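Local coordinates for protein 303aa long hypothetical esterase (Sulfolobus tokodaii, PDB 3AIN) that probably hydrolyses carboxylic esters as a thermostable, dimeric carboxylesterase of the hormone-sensitive-lipase-like group with an alpha/beta hydrolase fold, at residues A[310-313]-A[314-318]. The protein carries 1 engineered substitution. Numbering follows the deposited sequence.
Sequences GLIG and YVLRK
Arg317 folds back over Gly313 one turn earlier in helix 303-321, the C-terminal helix of this alpha/beta hydrolase fold, and the pair illustrates how a long side chain can cover a helix backbone at a glycine. With CG anti to the carbonyl carbon (chi1 -72°) and a bend at chi3 (-80°), the arginine runs back toward the start of the helix. Its CG lies 3.3 Å from Gly313 O, an atom already engaged by Arg317 N at 2.9 Å, nearly in line with the C=O bond. The guanidinium approaches that oxygen obliquely, without NE bonding to it; NE instead donates to Ser119 O. Shortening the side chain to an alanine here would probably leave Ser119 O without this donor and strip the Gly313 carbonyl of the cover given by CG and the atoms beyond it.

The sheet-facing side is apolar. The end methyls Leu311 CD1 and Val315 CG1 meet at 4.2 Å, as do Ile312 CG2 and Leu316 CD1 at 4.3 Å; these residues rest on strands 192-196 and 255-260. Val315 CG2, set between its backbone N and carbonyl carbon, also grazes Ile312 O at 3.4 Å. Elsewhere the helix faces the second subunit, where Lys318 NZ forms salt bridges with Glu303 and Asp307 of that subunit. Gly310 O accepts from Tyr314 N at 2.9 Å and also from a water at 2.8 Å.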
ATOM      1  N   GLY A 310       0.857   7.885  -1.410  1.00 14.07           N
ATOM      2  CA  GLY A 310       1.838   7.354  -2.385  1.00 13.11           C
ATOM      3  C   GLY A 310       1.290   6.146  -3.145  1.00 15.76           C
ATOM      4  O   GLY A 310       1.495   6.027  -4.363  1.00 15.82           O
ATOM      5  N   LEU A 311       0.607   5.250  -2.440  1.00 12.35           N
ATOM      6  CA  LEU A 311      -0.009   4.060  -3.070  1.00 12.49           C
ATOM      7  C   LEU A 311      -1.118   4.452  -4.041  1.00 15.70           C
ATOM      8  O   LEU A 311      -1.221   3.890  -5.146  1.00 15.52           O
ATOM      9  CB  LEU A 311      -0.573   3.117  -2.008  1.00 13.08           C
ATOM     10  CG  LEU A 311      -1.300   1.855  -2.462  1.00 16.12           C
ATOM     11  CD1 LEU A 311      -0.439   1.033  -3.428  1.00 16.34           C
ATOM     12  CD2 LEU A 311      -1.727   1.010  -1.268  1.00 14.31           C
ATOM     13  N   ILE A 312      -1.989   5.360  -3.604  1.00 12.20           N
ATOM     14  CA  ILE A 312      -3.033   5.896  -4.489  1.00 12.67           C
ATOM     15  C   ILE A 312      -2.416   6.480  -5.778  1.00 16.51           C
ATOM     16  O   ILE A 312      -2.891   6.202  -6.887  1.00 17.33           O
ATOM     17  CB  ILE A 312      -3.850   7.004  -3.771  1.00 14.37           C
ATOM     18  CG1 ILE A 312      -4.669   6.375  -2.646  1.00 12.22           C
ATOM     19  CG2 ILE A 312      -4.748   7.744  -4.791  1.00 13.87           C
ATOM     20  CD1 ILE A 312      -5.244   7.383  -1.645  1.00 14.55           C
ATOM     21  N   GLY A 313      -1.343   7.242  -5.618  1.00 14.30           N
ATOM     22  CA  GLY A 313      -0.616   7.852  -6.750  1.00 14.63           C
ATOM     23  C   GLY A 313      -0.025   6.804  -7.681  1.00 20.67           C
ATOM     24  O   GLY A 313      -0.244   6.852  -8.898  1.00 17.96           O
ATOM     25  N   TYR A 314       0.468   5.712  -7.098  1.00 15.30           N
ATOM     26  CA  TYR A 314       1.021   4.655  -7.917  1.00 15.12           C
ATOM     27  C   TYR A 314      -0.044   3.951  -8.763  1.00 15.70           C
ATOM     28  O   TYR A 314       0.142   3.780  -9.970  1.00 16.35           O
ATOM     29  CB  TYR A 314       1.780   3.605  -7.096  1.00 15.13           C
ATOM     30  CG  TYR A 314       2.121   2.406  -7.962  1.00 14.90           C
ATOM     31  CD1 TYR A 314       3.095   2.501  -8.931  1.00 28.06           C
ATOM     32  CD2 TYR A 314       1.282   1.297  -7.981  1.00 19.15           C
ATOM     33  CE1 TYR A 314       3.347   1.447  -9.780  1.00 26.61           C
ATOM     34  CE2 TYR A 314       1.470   0.280  -8.868  1.00 24.53           C
ATOM     35  CZ  TYR A 314       2.515   0.348  -9.760  1.00 28.78           C
ATOM     36  OH  TYR A 314       2.609  -0.619 -10.740  1.00 27.83           O
ATOM     37  N   VAL A 315      -1.162   3.557  -8.154  1.00 14.62           N
ATOM     38  CA  VAL A 315      -2.165   2.811  -8.914  1.00 14.64           C
ATOM     39  C   VAL A 315      -2.782   3.655 -10.016  1.00 16.95           C
ATOM     40  O   VAL A 315      -3.110   3.140 -11.078  1.00 16.24           O
ATOM     41  CB  VAL A 315      -3.261   2.120  -8.069  1.00 14.43           C
ATOM     42  CG1 VAL A 315      -2.603   1.173  -7.045  1.00 15.91           C
ATOM     43  CG2 VAL A 315      -4.222   3.135  -7.393  1.00 18.98           C
ATOM     44  N   LEU A 316      -2.981   4.939  -9.755  1.00 15.46           N
ATOM     45  CA  LEU A 316      -3.567   5.789 -10.806  1.00 14.01           C
ATOM     46  C   LEU A 316      -2.562   6.099 -11.919  1.00 14.18           C
ATOM     47  O   LEU A 316      -2.927   6.125 -13.102  1.00 15.76           O
ATOM     48  CB  LEU A 316      -4.126   7.074 -10.207  1.00 13.11           C
ATOM     49  CG  LEU A 316      -5.388   6.852  -9.358  1.00 13.18           C
ATOM     50  CD1 LEU A 316      -5.923   8.187  -8.854  1.00 16.22           C
ATOM     51  CD2 LEU A 316      -6.478   6.037 -10.117  1.00 16.40           C
ATOM     52  N   ARG A 317      -1.299   6.284 -11.569  1.00 14.21           N
ATOM     53  CA  ARG A 317      -0.289   6.450 -12.633  1.00 15.85           C
ATOM     54  C   ARG A 317      -0.218   5.203 -13.493  1.00 18.79           C
ATOM     55  O   ARG A 317      -0.104   5.276 -14.730  1.00 19.49           O
ATOM     56  CB  ARG A 317       1.083   6.812 -12.067  1.00 16.63           C
ATOM     57  CG  ARG A 317       1.140   8.234 -11.544  1.00 18.04           C
ATOM     58  CD  ARG A 317       2.545   8.631 -11.086  1.00 25.06           C
ATOM     59  NE  ARG A 317       2.869   8.121  -9.754  1.00 50.29           N
ATOM     60  CZ  ARG A 317       3.766   7.166  -9.516  1.00 49.61           C
ATOM     61  NH1 ARG A 317       4.407   6.590 -10.524  1.00 53.85           N
ATOM     62  NH2 ARG A 317       3.960   6.724  -8.282  1.00 47.97           N
ATOM     63  N   LYS A 318      -0.275   4.048 -12.838  1.00 16.72           N
ATOM     64  CA  LYS A 318      -0.263   2.773 -13.560  1.00 17.96           C
ATOM     65  C   LYS A 318      -1.457   2.682 -14.507  1.00 20.81           C
ATOM     66  O   LYS A 318      -1.307   2.313 -15.692  1.00 19.40           O
ATOM     67  CB  LYS A 318      -0.264   1.594 -12.568  1.00 18.84           C
ATOM     68  CG  LYS A 318      -0.496   0.222 -13.199  1.00 20.05           C
ATOM     69  CD  LYS A 318      -0.760  -0.861 -12.123  1.00 20.18           C
ATOM     70  CE  LYS A 318      -2.209  -0.784 -11.604  1.00 24.69           C
ATOM     71  NZ  LYS A 318      -2.569  -1.964 -10.749  1.00 19.95           N
TER
HETATM   72  O   HOH W   1       3.414   7.324  -5.975  1.00 33.36           O